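YJHT (Escherichia coli, PDB 2UVK) catalyses the interconversion of the alpha and beta anomers of N-acetylneuraminic acid (sialic acid), speeding their equilibration in the periplasm. Local coordinates at residues K120-G126 with N167-F173; G111-V116 with A192-N198; H155-K159 with A210-L214; A244-A248 with R307-S312; L48-P52 with T95-V99. All coordinates share one frame; numbering follows the deposited sequence.

Contact 1: residues K120-G126 with N167-F173; sequences KAYVTGG and NKFLLSF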
# COMPACT_ATOMS: atom_id res chain seq x y z
N LYS B 120 5.85 10.90 -18.77
CA LYS B 120 5.44 9.85 -17.81
C LYS B 120 4.17 10.29 -17.10
O LYS B 120 3.92 11.49 -16.93
CB LYS B 120 6.55 9.60 -16.79
CG LYS B 120 7.82 8.99 -17.41
CD LYS B 120 9.03 9.09 -16.51
CE LYS B 120 10.27 8.52 -17.24
NZ LYS B 120 11.42 8.32 -16.33
N ALA B 121 3.38 9.31 -16.67
CA ALA B 121 2.20 9.60 -15.87
C ALA B 121 2.55 9.48 -14.41
O ALA B 121 3.02 8.44 -13.97
CB ALA B 121 1.07 8.66 -16.22
N TYR B 122 2.32 10.55 -13.66
CA TYR B 122 2.62 10.60 -12.24
C TYR B 122 1.30 10.52 -11.48
O TYR B 122 0.33 11.20 -11.83
CB TYR B 122 3.31 11.92 -11.91
CG TYR B 122 4.78 11.95 -12.26
CD1 TYR B 122 5.75 11.81 -11.29
CD2 TYR B 122 5.18 12.12 -13.57
CE1 TYR B 122 7.12 11.85 -11.61
CE2 TYR B 122 6.52 12.13 -13.90
CZ TYR B 122 7.48 11.98 -12.92
OH TYR B 122 8.84 12.04 -13.27
N VAL B 123 1.32 9.71 -10.42
CA VAL B 123 0.12 9.40 -9.62
C VAL B 123 0.42 9.60 -8.14
O VAL B 123 1.47 9.19 -7.65
CB VAL B 123 -0.31 7.93 -9.84
CG1 VAL B 123 -1.46 7.56 -8.90
CG2 VAL B 123 -0.68 7.68 -11.31
N THR B 124 -0.47 10.28 -7.43
CA THR B 124 -0.40 10.31 -5.97
C THR B 124 -1.81 10.40 -5.42
O THR B 124 -2.75 10.64 -6.18
CB THR B 124 0.50 11.46 -5.45
OG1 THR B 124 0.73 11.27 -4.05
CG2 THR B 124 -0.07 12.81 -5.75
N GLY B 125 -1.93 10.16 -4.12
CA GLY B 125 -3.24 10.19 -3.48
C GLY B 125 -4.03 8.91 -3.66
O GLY B 125 -3.61 7.98 -4.33
N GLY B 126 -5.20 8.92 -3.05
CA GLY B 126 -6.12 7.81 -3.13
C GLY B 126 -6.28 7.07 -1.83
O GLY B 126 -5.42 7.10 -0.93
N ASN B 167 -2.75 7.50 0.14
CA ASN B 167 -1.45 7.30 -0.49
C ASN B 167 -0.68 8.61 -0.60
O ASN B 167 -1.07 9.50 -1.37
CB ASN B 167 -1.62 6.73 -1.90
CG ASN B 167 -0.30 6.32 -2.51
OD1 ASN B 167 0.72 6.29 -1.84
ND2 ASN B 167 -0.33 5.95 -3.81
N LYS B 168 0.41 8.71 0.17
CA LYS B 168 1.27 9.90 0.13
C LYS B 168 2.43 9.74 -0.84
O LYS B 168 3.16 10.71 -1.08
CB LYS B 168 1.83 10.24 1.53
CG LYS B 168 2.82 9.26 2.08
CD LYS B 168 3.44 9.77 3.39
CE LYS B 168 4.45 8.82 3.95
NZ LYS B 168 5.20 9.50 5.09
N PHE B 169 2.63 8.54 -1.39
CA PHE B 169 3.72 8.29 -2.33
C PHE B 169 3.41 8.89 -3.68
O PHE B 169 2.26 9.02 -4.07
CB PHE B 169 4.00 6.81 -2.48
CG PHE B 169 4.53 6.18 -1.24
CD1 PHE B 169 5.87 6.29 -0.92
CD2 PHE B 169 3.70 5.48 -0.38
CE1 PHE B 169 6.39 5.70 0.20
CE2 PHE B 169 4.21 4.89 0.75
CZ PHE B 169 5.56 5.01 1.05
N LEU B 170 4.48 9.24 -4.40
CA LEU B 170 4.39 9.68 -5.78
C LEU B 170 4.94 8.56 -6.65
O LEU B 170 6.08 8.11 -6.46
CB LEU B 170 5.21 10.96 -5.99
CG LEU B 170 5.12 11.63 -7.36
CD1 LEU B 170 3.77 12.18 -7.63
CD2 LEU B 170 6.17 12.76 -7.45
N LEU B 171 4.12 8.10 -7.60
CA LEU B 171 4.45 6.98 -8.47
C LEU B 171 4.59 7.51 -9.89
O LEU B 171 3.89 8.45 -10.27
CB LEU B 171 3.30 5.95 -8.44
CG LEU B 171 2.76 5.51 -7.06
CD1 LEU B 171 1.57 4.54 -7.28
CD2 LEU B 171 3.83 4.91 -6.20
N SER B 172 5.47 6.92 -10.69
CA SER B 172 5.52 7.26 -12.11
C SER B 172 5.38 6.01 -12.97
O SER B 172 6.02 4.99 -12.72
CB SER B 172 6.79 8.06 -12.46
OG SER B 172 7.97 7.30 -12.28
N PHE B 173 4.50 6.13 -13.96
CA PHE B 173 4.25 5.09 -14.95
C PHE B 173 4.90 5.54 -16.26
O PHE B 173 4.60 6.63 -16.75
CB PHE B 173 2.74 4.91 -15.13
CG PHE B 173 2.36 4.12 -16.35
CD1 PHE B 173 2.33 2.74 -16.33
CD2 PHE B 173 1.99 4.77 -17.54
CE1 PHE B 173 1.95 2.00 -17.46
CE2 PHE B 173 1.61 4.02 -18.63
CZ PHE B 173 1.61 2.65 -18.59
O HOH W 1 1.11 12.92 -1.92
O HOH W 2 -2.79 5.59 -5.40

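Contact 2: residues G111-V116 with A192-N198; sequences GHVTFV and AGAAVVN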
# COMPACT_ATOMS: atom_id res chain seq x y z
N GLY B 111 -9.51 8.01 -6.05
CA GLY B 111 -9.31 9.27 -5.37
C GLY B 111 -7.91 9.83 -5.60
O GLY B 111 -7.57 10.89 -5.08
N HIS B 112 -7.11 9.11 -6.36
CA HIS B 112 -5.80 9.58 -6.79
C HIS B 112 -5.95 10.72 -7.80
O HIS B 112 -7.02 10.97 -8.39
CB HIS B 112 -5.02 8.42 -7.41
CG HIS B 112 -5.71 7.79 -8.57
ND1 HIS B 112 -7.00 7.29 -8.50
CD2 HIS B 112 -5.29 7.58 -9.85
CE1 HIS B 112 -7.35 6.82 -9.69
NE2 HIS B 112 -6.32 6.97 -10.51
N VAL B 113 -4.83 11.40 -8.02
CA VAL B 113 -4.71 12.31 -9.14
C VAL B 113 -3.71 11.72 -10.13
O VAL B 113 -2.95 10.81 -9.80
CB VAL B 113 -4.25 13.72 -8.70
CG1 VAL B 113 -5.32 14.37 -7.81
CG2 VAL B 113 -2.87 13.67 -8.06
N THR B 114 -3.71 12.25 -11.35
CA THR B 114 -2.67 11.90 -12.32
C THR B 114 -2.34 13.12 -13.16
O THR B 114 -3.22 13.89 -13.56
CB THR B 114 -3.15 10.72 -13.20
OG1 THR B 114 -3.42 9.60 -12.36
CG2 THR B 114 -2.11 10.30 -14.22
N PHE B 115 -1.03 13.31 -13.36
CA PHE B 115 -0.53 14.36 -14.26
C PHE B 115 0.61 13.83 -15.11
O PHE B 115 1.24 12.83 -14.77
CB PHE B 115 -0.11 15.62 -13.48
CG PHE B 115 1.02 15.40 -12.49
CD1 PHE B 115 2.31 15.76 -12.80
CD2 PHE B 115 0.77 14.89 -11.22
CE1 PHE B 115 3.35 15.60 -11.88
CE2 PHE B 115 1.81 14.73 -10.31
CZ PHE B 115 3.10 15.08 -10.65
N VAL B 116 0.88 14.52 -16.22
CA VAL B 116 1.94 14.10 -17.14
C VAL B 116 3.13 15.05 -16.95
O VAL B 116 2.98 16.28 -16.97
CB VAL B 116 1.45 14.12 -18.63
CG1 VAL B 116 2.59 13.72 -19.60
CG2 VAL B 116 0.25 13.17 -18.82
N ALA B 192 -7.56 11.96 -0.86
CA ALA B 192 -8.39 11.34 -1.89
C ALA B 192 -9.31 12.44 -2.43
O ALA B 192 -9.98 13.12 -1.68
CB ALA B 192 -9.19 10.18 -1.29
N GLY B 193 -9.31 12.68 -3.73
CA GLY B 193 -10.15 13.71 -4.31
C GLY B 193 -9.57 15.12 -4.35
O GLY B 193 -10.31 16.09 -4.49
N ALA B 194 -8.25 15.23 -4.26
CA ALA B 194 -7.60 16.51 -4.52
C ALA B 194 -7.78 16.83 -6.01
O ALA B 194 -8.04 15.93 -6.84
CB ALA B 194 -6.13 16.48 -4.14
N ALA B 195 -7.68 18.12 -6.33
CA ALA B 195 -7.65 18.58 -7.71
C ALA B 195 -6.19 18.80 -8.06
O ALA B 195 -5.44 19.35 -7.24
CB ALA B 195 -8.45 19.85 -7.87
N VAL B 196 -5.78 18.38 -9.24
CA VAL B 196 -4.38 18.58 -9.70
C VAL B 196 -4.31 19.55 -10.87
O VAL B 196 -5.17 19.57 -11.74
CB VAL B 196 -3.72 17.24 -10.08
CG1 VAL B 196 -4.46 16.54 -11.20
CG2 VAL B 196 -2.23 17.41 -10.45
N VAL B 197 -3.26 20.39 -10.87
CA VAL B 197 -2.90 21.18 -12.04
C VAL B 197 -1.39 21.06 -12.25
O VAL B 197 -0.64 21.08 -11.28
CB VAL B 197 -3.28 22.68 -11.90
CG1 VAL B 197 -2.84 23.46 -13.17
CG2 VAL B 197 -4.75 22.86 -11.69
N ASN B 198 -0.97 20.91 -13.51
CA ASN B 198 0.44 20.81 -13.88
C ASN B 198 0.77 21.87 -14.93
O ASN B 198 0.02 22.07 -15.86
CB ASN B 198 0.77 19.43 -14.48
CG ASN B 198 2.13 19.40 -15.17
OD1 ASN B 198 2.23 19.57 -16.41
ND2 ASN B 198 3.18 19.23 -14.37
O HOH W 3 -6.00 13.17 -4.17
O HOH W 4 -8.56 13.25 -7.18

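Contact 3: residues H155-K159 with A210-L214; sequences HYFDK and AKPGL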
# COMPACT_ATOMS: atom_id res chain seq x y z
N HIS B 155 -16.54 1.18 13.67
CA HIS B 155 -15.10 0.88 13.61
C HIS B 155 -14.49 1.67 12.44
O HIS B 155 -13.39 2.22 12.54
CB HIS B 155 -14.84 -0.58 13.35
CG HIS B 155 -14.86 -1.47 14.56
ND1 HIS B 155 -14.29 -1.12 15.77
CD2 HIS B 155 -15.29 -2.75 14.70
CE1 HIS B 155 -14.41 -2.13 16.61
NE2 HIS B 155 -15.02 -3.13 16.00
N TYR B 156 -15.19 1.71 11.33
CA TYR B 156 -14.62 2.33 10.12
C TYR B 156 -14.36 3.84 10.27
O TYR B 156 -13.31 4.35 9.83
CB TYR B 156 -15.53 2.10 8.93
CG TYR B 156 -14.94 2.51 7.58
CD1 TYR B 156 -13.97 1.75 6.97
CD2 TYR B 156 -15.41 3.64 6.93
CE1 TYR B 156 -13.44 2.13 5.72
CE2 TYR B 156 -14.90 4.04 5.69
CZ TYR B 156 -13.92 3.25 5.10
OH TYR B 156 -13.42 3.57 3.85
N PHE B 157 -15.30 4.57 10.84
CA PHE B 157 -15.21 6.03 10.91
C PHE B 157 -14.49 6.56 12.15
O PHE B 157 -14.04 7.70 12.14
CB PHE B 157 -16.58 6.67 10.76
CG PHE B 157 -17.17 6.49 9.41
CD1 PHE B 157 -16.67 7.22 8.34
CD2 PHE B 157 -18.23 5.63 9.18
CE1 PHE B 157 -17.21 7.08 7.07
CE2 PHE B 157 -18.75 5.48 7.90
CZ PHE B 157 -18.24 6.22 6.85
N ASP B 158 -14.30 5.72 13.16
CA ASP B 158 -13.69 6.16 14.43
C ASP B 158 -12.19 5.88 14.41
O ASP B 158 -11.67 5.03 15.15
CB ASP B 158 -14.34 5.45 15.62
CG ASP B 158 -13.86 5.99 16.95
OD1 ASP B 158 -13.33 7.13 16.97
OD2 ASP B 158 -14.00 5.28 17.97
N LYS B 159 -11.50 6.58 13.52
CA LYS B 159 -10.05 6.44 13.42
C LYS B 159 -9.46 7.80 13.13
O LYS B 159 -10.13 8.67 12.56
CB LYS B 159 -9.67 5.50 12.27
CG LYS B 159 -10.34 4.15 12.26
CD LYS B 159 -9.76 3.27 11.13
CE LYS B 159 -10.43 1.89 11.08
NZ LYS B 159 -10.34 1.17 12.38
N ALA B 210 -8.75 14.12 3.66
CA ALA B 210 -7.68 13.54 4.48
C ALA B 210 -8.06 12.20 5.09
O ALA B 210 -7.20 11.42 5.44
CB ALA B 210 -7.24 14.50 5.61
N LYS B 211 -9.36 11.95 5.21
CA LYS B 211 -9.89 10.65 5.62
C LYS B 211 -11.34 10.67 5.21
O LYS B 211 -11.85 11.73 4.86
CB LYS B 211 -9.75 10.43 7.13
CG LYS B 211 -10.47 11.46 8.03
CD LYS B 211 -10.74 10.88 9.44
CE LYS B 211 -11.92 9.93 9.43
NZ LYS B 211 -12.21 9.42 10.82
N PRO B 212 -12.02 9.52 5.24
CA PRO B 212 -13.45 9.56 4.90
C PRO B 212 -14.22 10.59 5.72
O PRO B 212 -14.15 10.55 6.95
CB PRO B 212 -13.89 8.12 5.15
CG PRO B 212 -12.66 7.32 4.90
CD PRO B 212 -11.56 8.15 5.52
N GLY B 213 -14.83 11.56 5.03
CA GLY B 213 -15.62 12.63 5.65
C GLY B 213 -14.90 13.86 6.19
O GLY B 213 -15.53 14.77 6.76
N LEU B 214 -13.59 13.91 6.02
CA LEU B 214 -12.80 15.07 6.42
C LEU B 214 -11.91 15.51 5.29
O LEU B 214 -11.08 14.73 4.81
CB LEU B 214 -11.93 14.69 7.59
CG LEU B 214 -11.01 15.80 8.09
CD1 LEU B 214 -11.80 16.95 8.79
CD2 LEU B 214 -9.95 15.21 9.00

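Contact 4: residues A244-A248 with R307-S312; sequences AGGFA and RAYGVS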
# COMPACT_ATOMS: atom_id res chain seq x y z
N ALA B 244 -13.55 18.36 -1.53
CA ALA B 244 -12.98 17.32 -2.36
C ALA B 244 -13.77 17.30 -3.69
O ALA B 244 -14.90 17.77 -3.76
CB ALA B 244 -13.01 15.99 -1.68
N GLY B 245 -13.15 16.77 -4.74
CA GLY B 245 -13.80 16.73 -6.03
C GLY B 245 -13.96 18.09 -6.69
O GLY B 245 -14.83 18.28 -7.53
N GLY B 246 -13.12 19.05 -6.30
CA GLY B 246 -13.09 20.34 -6.99
C GLY B 246 -12.48 20.28 -8.38
O GLY B 246 -11.84 19.29 -8.77
N PHE B 247 -12.65 21.37 -9.12
CA PHE B 247 -12.15 21.55 -10.49
C PHE B 247 -10.97 22.50 -10.50
O PHE B 247 -10.92 23.46 -9.72
CB PHE B 247 -13.25 22.12 -11.37
CG PHE B 247 -14.48 21.25 -11.44
CD1 PHE B 247 -14.62 20.32 -12.46
CD2 PHE B 247 -15.49 21.40 -10.51
CE1 PHE B 247 -15.74 19.53 -12.51
CE2 PHE B 247 -16.60 20.58 -10.57
CZ PHE B 247 -16.73 19.68 -11.58
N ALA B 248 -10.03 22.28 -11.42
CA ALA B 248 -8.84 23.15 -11.42
C ALA B 248 -8.12 23.18 -12.74
O ALA B 248 -8.14 22.22 -13.51
CB ALA B 248 -7.89 22.73 -10.32
N ARG B 307 -21.03 22.42 -7.63
CA ARG B 307 -20.67 21.32 -8.53
C ARG B 307 -19.38 20.68 -8.04
O ARG B 307 -18.46 21.39 -7.63
CB ARG B 307 -20.48 21.85 -9.96
CG ARG B 307 -20.26 20.78 -11.02
CD ARG B 307 -19.77 21.39 -12.34
NE ARG B 307 -20.76 22.28 -12.92
CZ ARG B 307 -21.36 22.13 -14.11
NH1 ARG B 307 -21.07 21.14 -14.94
NH2 ARG B 307 -22.24 23.04 -14.49
N ALA B 308 -19.31 19.36 -8.11
CA ALA B 308 -18.14 18.58 -7.77
C ALA B 308 -18.10 17.34 -8.66
O ALA B 308 -19.09 17.00 -9.33
CB ALA B 308 -18.17 18.18 -6.29
N TYR B 309 -16.95 16.66 -8.66
CA TYR B 309 -16.79 15.35 -9.30
C TYR B 309 -17.22 15.33 -10.76
O TYR B 309 -18.10 14.58 -11.18
CB TYR B 309 -17.50 14.27 -8.50
CG TYR B 309 -16.96 14.16 -7.10
CD1 TYR B 309 -15.71 13.60 -6.86
CD2 TYR B 309 -17.68 14.66 -6.01
CE1 TYR B 309 -15.20 13.52 -5.57
CE2 TYR B 309 -17.18 14.57 -4.72
CZ TYR B 309 -15.95 13.99 -4.50
OH TYR B 309 -15.42 13.89 -3.23
N GLY B 310 -16.57 16.20 -11.51
CA GLY B 310 -16.61 16.20 -12.97
C GLY B 310 -15.21 16.11 -13.55
O GLY B 310 -14.29 15.62 -12.91
N VAL B 311 -15.09 16.54 -14.80
CA VAL B 311 -13.82 16.55 -15.52
C VAL B 311 -13.30 17.99 -15.73
O VAL B 311 -14.07 18.86 -16.04
CB VAL B 311 -13.95 15.81 -16.87
CG1 VAL B 311 -12.71 16.05 -17.76
CG2 VAL B 311 -14.22 14.33 -16.62
N SER B 312 -12.03 18.19 -15.43
CA SER B 312 -11.34 19.47 -15.63
C SER B 312 -10.31 19.29 -16.73
O SER B 312 -9.51 18.37 -16.64
CB SER B 312 -10.56 19.86 -14.36
OG SER B 312 -11.37 20.26 -13.30
O HOH W 5 -14.14 17.35 -10.18

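Contact 5: residues L48-P52 with T95-V99; sequences LAAFP and TNSWV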
# COMPACT_ATOMS: atom_id res chain seq x y z
N LEU B 48 -17.06 6.13 -28.67
CA LEU B 48 -15.88 5.36 -28.93
C LEU B 48 -16.08 3.90 -28.51
O LEU B 48 -17.13 3.52 -27.95
CB LEU B 48 -14.69 6.00 -28.20
CG LEU B 48 -14.40 7.47 -28.50
CD1 LEU B 48 -13.18 7.95 -27.73
CD2 LEU B 48 -14.21 7.69 -30.03
N ALA B 49 -15.07 3.09 -28.73
CA ALA B 49 -15.08 1.71 -28.27
C ALA B 49 -15.26 1.70 -26.75
O ALA B 49 -14.67 2.52 -26.04
CB ALA B 49 -13.80 1.02 -28.67
N ALA B 50 -16.08 0.78 -26.28
CA ALA B 50 -16.35 0.65 -24.85
C ALA B 50 -15.11 0.28 -24.05
O ALA B 50 -14.25 -0.46 -24.49
CB ALA B 50 -17.45 -0.38 -24.61
N PHE B 51 -15.04 0.82 -22.84
CA PHE B 51 -13.99 0.46 -21.90
C PHE B 51 -14.15 -1.00 -21.49
O PHE B 51 -15.22 -1.37 -21.04
CB PHE B 51 -14.08 1.39 -20.69
CG PHE B 51 -12.94 1.23 -19.72
CD1 PHE B 51 -11.68 1.68 -20.02
CD2 PHE B 51 -13.15 0.63 -18.48
CE1 PHE B 51 -10.64 1.53 -19.10
CE2 PHE B 51 -12.12 0.49 -17.59
CZ PHE B 51 -10.89 0.95 -17.89
N PRO B 52 -13.11 -1.83 -21.66
CA PRO B 52 -13.23 -3.24 -21.38
C PRO B 52 -13.07 -3.66 -19.92
O PRO B 52 -13.23 -4.84 -19.61
CB PRO B 52 -12.07 -3.82 -22.20
CG PRO B 52 -11.07 -2.82 -22.19
CD PRO B 52 -11.79 -1.53 -22.25
N THR B 95 -6.90 3.51 -34.03
CA THR B 95 -7.58 2.25 -34.26
C THR B 95 -8.88 2.08 -33.45
O THR B 95 -9.54 1.06 -33.57
CB THR B 95 -6.64 1.08 -33.95
OG1 THR B 95 -6.20 1.17 -32.58
CG2 THR B 95 -5.42 1.15 -34.84
N ASN B 96 -9.22 3.08 -32.63
CA ASN B 96 -10.42 3.02 -31.78
C ASN B 96 -10.51 1.70 -31.02
O ASN B 96 -11.53 1.02 -31.04
CB ASN B 96 -11.68 3.27 -32.62
CG ASN B 96 -12.96 3.44 -31.78
OD1 ASN B 96 -12.94 3.96 -30.65
ND2 ASN B 96 -14.08 3.03 -32.36
N SER B 97 -9.41 1.36 -30.32
CA SER B 97 -9.30 0.07 -29.66
C SER B 97 -8.62 0.23 -28.31
O SER B 97 -7.68 1.01 -28.17
CB SER B 97 -8.53 -0.93 -30.54
OG SER B 97 -7.22 -0.47 -30.85
N TRP B 98 -9.08 -0.59 -27.37
CA TRP B 98 -8.52 -0.64 -25.99
C TRP B 98 -7.71 -1.91 -25.78
O TRP B 98 -8.05 -2.98 -26.31
CB TRP B 98 -9.65 -0.67 -24.97
CG TRP B 98 -10.40 0.59 -24.82
CD1 TRP B 98 -11.56 0.93 -25.45
CD2 TRP B 98 -10.10 1.68 -23.92
NE1 TRP B 98 -11.97 2.18 -25.04
CE2 TRP B 98 -11.10 2.65 -24.09
CE3 TRP B 98 -9.06 1.93 -23.02
CZ2 TRP B 98 -11.10 3.86 -23.39
CZ3 TRP B 98 -9.07 3.14 -22.30
CH2 TRP B 98 -10.08 4.09 -22.51
N VAL B 99 -6.66 -1.82 -24.97
CA VAL B 99 -6.02 -2.99 -24.40
C VAL B 99 -5.75 -2.75 -22.92
O VAL B 99 -5.48 -1.63 -22.51
CB VAL B 99 -4.73 -3.39 -25.14
CG1 VAL B 99 -3.64 -2.34 -25.00
CG2 VAL B 99 -4.26 -4.78 -24.70

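Contact 1: residues K120-G126 with N167-F173
In this blade of the kelch beta-propeller the second strand, 120-125, runs antiparallel to the third, 169-174, with Ala121 facing Phe173 and Val123 facing Leu171 as hydrogen-bonded pairs. Each pair exchanges two backbone bonds, the shortest from Phe173 N to Ala121 O at 2.7 Å. Between them lies the non-hydrogen-bonded pair of Tyr122 and Ser172. Ser172, in one of its two conformers, sets CB over a face of the Tyr122 ring, 4.0 Å from the centroid, a CH-pi contact shifted toward the CE1-CZ rim. Leu170 CG lies at the edge of that ring, and Leu170 CD2 is 4.0 Å from Tyr122 CD1. Across the sheet, Val123 CB and Leu171 CB touch at 4.3 Å. Past the strands the chain leaves for the helices 129-142 and 146-157 and returns at Asn167, whose N bonds to Gly126 O at 2.9 Å. Asn167 OD1 then takes Phe169 N in an Asx turn. With OG1 anti to the backbone N (chi1 -169°), Thr124 leans over this corner: OG1 donates to Phe169 O at 2.7 Å, from above the carbonyl plane, and accepts from a water that also donates to Lys168 O.

Contact 2: residues G111-V116 with A192-N198
Val196 pushes between Val113 and Phe115, where the innermost strands of two adjacent kelch blades, 112-117 and 195-199, run side by side. They point the same way, 11° apart, but their axes stay 7.2 Å from each other, so between the strands themselves side chains and not backbone bonds fill the seam. The valine's two branches divide the work. CG1, held between the backbone N and the carbonyl carbon (chi1 61°), lies 3.8 Å from Val113 CB, while CG2 touches Phe115 CD2 at 4.0 Å. Just ahead of the strands the backbones do meet: Gly193 N gives a straight bond (167°) to a lone pair of Gly111 O at 2.8 Å. A CB on Gly111 would run into Ala192 CB, so the chains can come this near only with glycine there. Just beyond, the seam loosens and takes in water: one molecule donates to Gly111 O and accepts from Ala194 N at 3.1 Å. At the far end Asn198 lays its amide nearly parallel to the Phe115 ring, ND2 3.9 Å from Phe115 CD1, but spends that nitrogen on Thr203 OG1. Strand 120-125 pairs with 112-117 on one side, Leu205 and Thr203 of strand 202-206 back the valines and Phe115, and strand 247-251 of the next blade packs against Ala195 and Val197.

Contact 3: residues H155-K159 with A210-L214
Lys211 reaches from a turn of one kelch blade of the propeller to the end of helix 146-157, in the helical insertion of the preceding blade, where Phe157 and Lys159 wait with their carbonyls. From CB the chain starts with CG wedged between the backbone N and the carbonyl carbon (chi1 60°), and CD comes 3.9 Å from Lys159 O. A bend at chi3 (-78°) then turns CE toward both carbonyls, 3.8 Å from Lys159 O and a little farther from Phe157 O. NZ finishes between them, bonded to Lys159 O in its carbonyl plane and to Phe157 O from a tilt, at 2.8 Å each. Asn275 O and Tyr164 OH also bond to this ammonium group, and the carbonyls at and just after the helix end would probably favour its charge. Lys211 opens a type II turn to Leu214, and in the same turn Gly213 N bonds to OE2 of Glu209, the predicted proton acceptor. Pro212 of this turn presses on two aromatic rings already packed together, Tyr156 CD2 lying over the centre of the Phe157 ring. Its CB meets Phe157 CE1 at 4.0 Å, and its CG touches Tyr156 CE2 and OH.

Contact 4: residues A244-A248 with R307-S312
This is a buried blade-to-blade contact near the axis of the kelch propeller, made where strands 247-251 and 311-315, the innermost of their blades, begin, and Phe247 is its main wedge. With CG anti to the carbonyl carbon (chi1 -59°), the ring swings across into the bend of 307-310. Its CZ rests 3.6 Å from Arg307 CD, on the aliphatic part of a side chain that crosses it at about a right angle and carries its guanidinium on to Gly323 O and Asp334. The neighbouring ring atom, CE1, is 3.5 Å from Gly310 CA, and a CB on that glycine would clash with it. Ile321 of the neighbouring strand adds to the packing round the ring. Cutting Phe247 back to alanine is likely to open a gap beside Gly310 and take one apolar neighbour from the methylenes of Arg307. The backbones join nearby through Tyr309 N, which bonds to a lone pair of Gly245 O at 2.9 Å. A water takes Gly310 N at 3.0 Å and sits over one face of the Phe247 ring, 3.6 Å above its plane. In the conformer modelled, one of two, the Tyr309 ring also lies across Gly245 CA, while Ala244 CB, close to the predicted proton acceptor Glu209, comes near its hydroxyl. Farther along the strands a side chain does the bonding: Ser312 OG, at the edge of the Phe247 ring and 3.3 Å from Phe247 CB, accepts from Ala248 N at 3.1 Å, with 151° at the hydrogen.

Contact 5: residues L48-P52 with T95-V99
Asn96 OD1 is gripped twice, by Ala49 N at 3.0 Å in a nearly straight bond (166°) and by Tyr91 OH. The asparagine, which forms a G1 bulge with Ser97, extends its amide to the loop because CG stands anti to the backbone N (chi1 -171°). Ala49 answers with its own carbonyl: Trp98 NE1 donates to Ala49 O at 2.9 Å, the oxygen lying near the indole plane although the donor stands well above the plane of that carbonyl. Two kelch blades of the propeller meet here at their outer rims, the loop that leaves strand 46-47 of one running along the outermost strand, 97-100, of the next. Phe51 stands T-shaped to the indole, planes 88° apart, with CD1 at the meeting edge 3.8 Å from Trp98 CZ3. Over the same indole face, Pro52 CD lies 4.0 Å from the centroid of the five-membered ring, a CH-pi contact. Replacing Trp98 by a leucine would probably leave Ala49 O without this donor and Phe51 and Pro52 without the flat face they pack on. The indole also packs on Trp33 and Val70, while Ala49 CB comes 3.9 Å from Trp98 CD1.

Contacts 1, 2 and 4 belong to the propeller's interior, whereas contacts 3 and 5 lie on its surface, their centres about 37 Å apart on opposite sides of the chain's centre. Contact 1 holds strands within a blade and so relies on paired backbone bonds; contacts 2, 4 and 5 join the sheets of successive blades, with few bonds and more side-chain wedging. Contacts 1 and 2 share one sheet through strands 120-125 and 112-117, and Gly193 O receives Gly245 N, carrying contact 2 into contact 4. Contact 5 repeats the blade-to-blade theme at the rim with aromatic packing. Contact 3 alone brings in a helix, an insertion tied to the next blade by a lysine, with the neighbouring proline near the predicted proton acceptor.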